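Local coordinates for hemolysin activator protein CdiB (Acinetobacter baumannii ACICU, PDB 6WIL) that probably secretes a contact-dependent growth inhibition toxin across the outer membrane, as a two-partner secretion transporter of the Omp85 superfamily, at residues N228-I242 with L252-H264. Residues are numbered along the deposited sequence; the frame is centred on the assembly and turned at random.
Sequences NQDTGTYMGNIGIGI and LSLNVSHSLDDFH
The ring of F263 takes T231 OG1 over one face, 3.3 Å above its plane and displaced toward the rim, while N228 ND2 comes to its edge, 3.1 Å from F263 CE1, with amide and ring planes 70° apart; D261 OD1 in plane and T233 OG1 near it also lie at the edge. Y234, paired with L260, has D262 OD2 in plane at its ring edge, 3.8 Å from Y234 CE1. These rings lie at one end of a β-hairpin formed by neighbouring strands of the 16-stranded transmembrane barrel, the fold of the Omp85 transporters. The axes approach to 4.6 Å, and the strands run antiparallel, with paired backbone bonds at every second residue from Y234–L260 to I242–L252. Side chains therefore alternate. Y234, I238, I240, I242, L252, L254 and V256 share one face, consistent with the lipid-facing wall; there I242 and L252 lie side by side, I242 CD1 3.6 Å from L252 CD2. The other face carries T233, N237, N255, S257 and D261, and helix 8-27 meets it through R17, which touches both N237 and N255, as expected of a helix plugging the pore. The side chains of N237 and N255 cross at about a right angle, their amide planes 44° apart. D261, its CG trans to N (chi1 -167°), has OD1 met from opposite faces of the carboxylate by F263 N, closing an Asx turn, and by T233 OG1, 3.0 Å from D261 OD1.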
loop_
_atom_site.group_PDB
_atom_site.type_symbol
_atom_site.label_atom_id
_atom_site.label_comp_id
_atom_site.label_asym_id
_atom_site.label_seq_id
_atom_site.Cartn_x
_atom_site.Cartn_y
_atom_site.Cartn_z
ATOM N N ASN A 228 -3.474 -30.631 -9.045
ATOM C CA ASN A 228 -3.392 -31.260 -10.350
ATOM C C ASN A 228 -4.520 -32.281 -10.482
ATOM O O ASN A 228 -5.360 -32.440 -9.594
ATOM C CB ASN A 228 -2.014 -31.894 -10.573
ATOM C CG ASN A 228 -1.636 -32.901 -9.496
ATOM O OD1 ASN A 228 -2.427 -33.767 -9.125
ATOM N ND2 ASN A 228 -0.414 -32.793 -8.998
ATOM N N GLN A 229 -4.535 -32.987 -11.610
ATOM C CA GLN A 229 -5.597 -33.948 -11.871
ATOM C C GLN A 229 -5.491 -35.195 -11.002
ATOM O O GLN A 229 -6.429 -36.000 -10.987
ATOM C CB GLN A 229 -5.586 -34.328 -13.349
ATOM C CG GLN A 229 -5.273 -33.169 -14.299
ATOM C CD GLN A 229 -6.424 -32.188 -14.455
ATOM O OE1 GLN A 229 -7.586 -32.582 -14.545
ATOM N NE2 GLN A 229 -6.101 -30.900 -14.496
ATOM N N ASP A 230 -4.385 -35.376 -10.280
ATOM C CA ASP A 230 -4.210 -36.503 -9.373
ATOM C C ASP A 230 -4.490 -36.136 -7.920
ATOM O O ASP A 230 -5.230 -36.844 -7.231
ATOM C CB ASP A 230 -2.788 -37.066 -9.493
ATOM C CG ASP A 230 -2.540 -37.754 -10.820
ATOM O OD1 ASP A 230 -3.486 -37.849 -11.630
ATOM O OD2 ASP A 230 -1.396 -38.202 -11.051
ATOM N N THR A 231 -3.903 -35.041 -7.437
ATOM C CA THR A 231 -3.991 -34.647 -6.037
ATOM C C THR A 231 -4.292 -33.157 -5.951
ATOM O O THR A 231 -4.236 -32.432 -6.949
ATOM C CB THR A 231 -2.694 -34.973 -5.280
ATOM O OG1 THR A 231 -1.591 -34.318 -5.922
ATOM C CG2 THR A 231 -2.444 -36.475 -5.260
ATOM N N GLY A 232 -4.603 -32.693 -4.745
ATOM C CA GLY A 232 -4.944 -31.291 -4.576
ATOM C C GLY A 232 -5.036 -30.900 -3.119
ATOM O O GLY A 232 -4.934 -31.734 -2.214
ATOM N N THR A 233 -5.238 -29.599 -2.908
ATOM C CA THR A 233 -5.355 -29.005 -1.583
ATOM C C THR A 233 -6.721 -28.348 -1.442
ATOM O O THR A 233 -7.228 -27.738 -2.389
ATOM C CB THR A 233 -4.252 -27.966 -1.340
ATOM O OG1 THR A 233 -2.990 -28.492 -1.769
ATOM C CG2 THR A 233 -4.169 -27.607 0.137
ATOM N N TYR A 234 -7.311 -28.463 -0.253
ATOM C CA TYR A 234 -8.646 -27.945 0.024
ATOM C C TYR A 234 -8.573 -27.019 1.230
ATOM O O TYR A 234 -8.196 -27.449 2.326
ATOM C CB TYR A 234 -9.637 -29.089 0.262
ATOM C CG TYR A 234 -9.643 -30.118 -0.851
ATOM C CD1 TYR A 234 -8.672 -31.113 -0.910
ATOM C CD2 TYR A 234 -10.612 -30.091 -1.850
ATOM C CE1 TYR A 234 -8.662 -32.050 -1.925
ATOM C CE2 TYR A 234 -10.611 -31.033 -2.869
ATOM C CZ TYR A 234 -9.634 -32.007 -2.901
ATOM O OH TYR A 234 -9.620 -32.944 -3.906
HETATM N N MSE A 235 -8.932 -25.756 1.024
HETATM C CA MSE A 235 -8.803 -24.734 2.058
HETATM C C MSE A 235 -10.141 -24.155 2.490
HETATM O O MSE A 235 -11.063 -24.032 1.691
HETATM C CB MSE A 235 -7.906 -23.598 1.568
HETATM C CG MSE A 235 -6.468 -23.670 2.046
HETATM SE SE MSE A 235 -5.388 -22.249 1.251
HETATM C CE MSE A 235 -6.603 -20.758 1.565
ATOM N N GLY A 236 -10.228 -23.793 3.765
ATOM C CA GLY A 236 -11.379 -23.085 4.284
ATOM C C GLY A 236 -10.955 -21.900 5.124
ATOM O O GLY A 236 -10.117 -22.037 6.020
ATOM N N ASN A 237 -11.518 -20.730 4.843
ATOM C CA ASN A 237 -11.145 -19.507 5.535
ATOM C C ASN A 237 -12.377 -18.846 6.129
ATOM O O ASN A 237 -13.420 -18.752 5.476
ATOM C CB ASN A 237 -10.440 -18.522 4.588
ATOM C CG ASN A 237 -8.940 -18.477 4.804
ATOM O OD1 ASN A 237 -8.442 -17.681 5.600
ATOM N ND2 ASN A 237 -8.213 -19.330 4.093
ATOM N N ILE A 238 -12.247 -18.392 7.370
ATOM C CA ILE A 238 -13.248 -17.559 8.025
ATOM C C ILE A 238 -12.570 -16.237 8.349
ATOM O O ILE A 238 -11.667 -16.188 9.194
ATOM C CB ILE A 238 -13.815 -18.214 9.291
ATOM C CG1 ILE A 238 -14.429 -19.576 8.964
ATOM C CG2 ILE A 238 -14.847 -17.299 9.942
ATOM C CD1 ILE A 238 -14.739 -20.420 10.186
ATOM N N GLY A 239 -12.988 -15.173 7.674
ATOM C CA GLY A 239 -12.461 -13.835 7.908
ATOM C C GLY A 239 -13.495 -12.972 8.598
ATOM O O GLY A 239 -14.669 -12.961 8.212
ATOM N N ILE A 240 -13.064 -12.251 9.632
ATOM C CA ILE A 240 -13.922 -11.315 10.346
ATOM C C ILE A 240 -13.255 -9.949 10.335
ATOM O O ILE A 240 -12.110 -9.808 10.779
ATOM C CB ILE A 240 -14.205 -11.757 11.789
ATOM C CG1 ILE A 240 -14.773 -13.174 11.807
ATOM C CG2 ILE A 240 -15.171 -10.779 12.450
ATOM C CD1 ILE A 240 -15.299 -13.601 13.160
ATOM N N GLY A 241 -13.968 -8.948 9.830
ATOM C CA GLY A 241 -13.508 -7.579 9.905
ATOM C C GLY A 241 -14.394 -6.761 10.821
ATOM O O GLY A 241 -15.605 -6.670 10.604
ATOM N N ILE A 242 -13.803 -6.176 11.858
ATOM C CA ILE A 242 -14.506 -5.300 12.784
ATOM C C ILE A 242 -14.046 -3.873 12.527
ATOM O O ILE A 242 -12.843 -3.587 12.553
ATOM C CB ILE A 242 -14.260 -5.711 14.244
ATOM C CG1 ILE A 242 -14.768 -7.135 14.469
ATOM C CG2 ILE A 242 -14.946 -4.738 15.189
ATOM C CD1 ILE A 242 -14.026 -7.879 15.543
ATOM N N LEU A 252 -9.922 -3.921 13.105
ATOM C CA LEU A 252 -9.501 -5.196 13.664
ATOM C C LEU A 252 -9.905 -6.306 12.705
ATOM O O LEU A 252 -11.074 -6.403 12.317
ATOM C CB LEU A 252 -10.126 -5.421 15.042
ATOM C CG LEU A 252 -9.871 -6.775 15.712
ATOM C CD1 LEU A 252 -8.414 -6.922 16.112
ATOM C CD2 LEU A 252 -10.783 -6.950 16.919
ATOM N N SER A 253 -8.937 -7.128 12.315
ATOM C CA SER A 253 -9.165 -8.205 11.365
ATOM C C SER A 253 -8.790 -9.536 12.002
ATOM O O SER A 253 -7.786 -9.635 12.714
ATOM C CB SER A 253 -8.359 -7.980 10.083
ATOM O OG SER A 253 -8.599 -6.684 9.558
ATOM N N LEU A 254 -9.610 -10.553 11.751
ATOM C CA LEU A 254 -9.387 -11.895 12.266
ATOM C C LEU A 254 -9.545 -12.893 11.131
ATOM O O LEU A 254 -10.459 -12.771 10.310
ATOM C CB LEU A 254 -10.367 -12.234 13.391
ATOM C CG LEU A 254 -10.579 -11.183 14.481
ATOM C CD1 LEU A 254 -11.772 -11.553 15.348
ATOM C CD2 LEU A 254 -9.330 -11.033 15.325
ATOM N N ASN A 255 -8.653 -13.878 11.084
ATOM C CA ASN A 255 -8.719 -14.908 10.056
ATOM C C ASN A 255 -8.359 -16.257 10.660
ATOM O O ASN A 255 -7.369 -16.370 11.388
ATOM C CB ASN A 255 -7.783 -14.579 8.888
ATOM C CG ASN A 255 -8.149 -15.329 7.624
ATOM O OD1 ASN A 255 -8.946 -14.849 6.814
ATOM N ND2 ASN A 255 -7.573 -16.515 7.448
ATOM N N VAL A 256 -9.170 -17.271 10.364
ATOM C CA VAL A 256 -8.901 -18.648 10.764
ATOM C C VAL A 256 -8.936 -19.513 9.514
ATOM O O VAL A 256 -9.919 -19.493 8.766
ATOM C CB VAL A 256 -9.911 -19.163 11.806
ATOM C CG1 VAL A 256 -9.568 -20.589 12.209
ATOM C CG2 VAL A 256 -9.923 -18.258 13.022
ATOM N N SER A 257 -7.867 -20.269 9.288
ATOM C CA SER A 257 -7.711 -21.057 8.076
ATOM C C SER A 257 -7.536 -22.528 8.428
ATOM O O SER A 257 -6.867 -22.867 9.408
ATOM C CB SER A 257 -6.509 -20.564 7.261
ATOM O OG SER A 257 -6.670 -20.853 5.882
ATOM N N HIS A 258 -8.154 -23.397 7.628
ATOM C CA HIS A 258 -7.968 -24.841 7.714
ATOM C C HIS A 258 -7.610 -25.354 6.329
ATOM O O HIS A 258 -8.256 -24.984 5.344
ATOM C CB HIS A 258 -9.225 -25.555 8.223
ATOM C CG HIS A 258 -9.630 -25.165 9.610
ATOM N ND1 HIS A 258 -8.891 -25.503 10.724
ATOM C CD2 HIS A 258 -10.708 -24.484 10.066
ATOM C CE1 HIS A 258 -9.491 -25.038 11.805
ATOM N NE2 HIS A 258 -10.596 -24.415 11.433
ATOM N N SER A 259 -6.589 -26.203 6.254
ATOM C CA SER A 259 -6.102 -26.688 4.972
ATOM C C SER A 259 -5.861 -28.188 5.045
ATOM O O SER A 259 -5.428 -28.707 6.077
ATOM C CB SER A 259 -4.811 -25.965 4.558
ATOM O OG SER A 259 -4.304 -26.478 3.338
ATOM N N LEU A 260 -6.146 -28.872 3.939
ATOM C CA LEU A 260 -5.903 -30.307 3.793
ATOM C C LEU A 260 -5.082 -30.484 2.519
ATOM O O LEU A 260 -5.634 -30.491 1.415
ATOM C CB LEU A 260 -7.216 -31.087 3.737
ATOM C CG LEU A 260 -7.188 -32.613 3.876
ATOM C CD1 LEU A 260 -6.872 -33.298 2.552
ATOM C CD2 LEU A 260 -6.196 -33.037 4.950
ATOM N N ASP A 261 -3.766 -30.622 2.672
ATOM C CA ASP A 261 -2.842 -30.704 1.545
ATOM C C ASP A 261 -2.532 -32.172 1.268
ATOM O O ASP A 261 -1.840 -32.826 2.054
ATOM C CB ASP A 261 -1.567 -29.913 1.838
ATOM C CG ASP A 261 -0.703 -29.707 0.604
ATOM O OD1 ASP A 261 -1.022 -30.282 -0.457
ATOM O OD2 ASP A 261 0.293 -28.958 0.695
ATOM N N ASP A 262 -3.047 -32.687 0.148
ATOM C CA ASP A 262 -2.750 -34.055 -0.263
ATOM C C ASP A 262 -1.372 -34.192 -0.894
ATOM O O ASP A 262 -0.849 -35.309 -0.969
ATOM C CB ASP A 262 -3.811 -34.563 -1.244
ATOM C CG ASP A 262 -5.129 -34.886 -0.568
ATOM O OD1 ASP A 262 -5.123 -35.147 0.653
ATOM O OD2 ASP A 262 -6.170 -34.890 -1.260
ATOM N N PHE A 263 -0.779 -33.086 -1.351
ATOM C CA PHE A 263 0.569 -33.143 -1.907
ATOM C C PHE A 263 1.581 -33.591 -0.859
ATOM O O PHE A 263 2.428 -34.451 -1.130
ATOM C CB PHE A 263 0.959 -31.783 -2.485
ATOM C CG PHE A 263 0.287 -31.463 -3.793
ATOM C CD1 PHE A 263 0.855 -31.864 -4.990
ATOM C CD2 PHE A 263 -0.914 -30.780 -3.827
ATOM C CE1 PHE A 263 0.253 -31.570 -6.196
ATOM C CE2 PHE A 263 -1.528 -30.491 -5.032
ATOM C CZ PHE A 263 -0.942 -30.889 -6.216
ATOM N N HIS A 264 1.506 -33.021 0.346
ATOM C CA HIS A 264 2.395 -33.381 1.443
ATOM C C HIS A 264 1.661 -34.102 2.572
ATOM O O HIS A 264 2.171 -34.159 3.699
ATOM C CB HIS A 264 3.112 -32.140 1.976
ATOM C CG HIS A 264 4.057 -31.524 0.990
ATOM N ND1 HIS A 264 5.285 -32.076 0.689
ATOM C CD2 HIS A 264 3.955 -30.404 0.234
ATOM C CE1 HIS A 264 5.896 -31.324 -0.210
ATOM N NE2 HIS A 264 5.111 -30.305 -0.505
#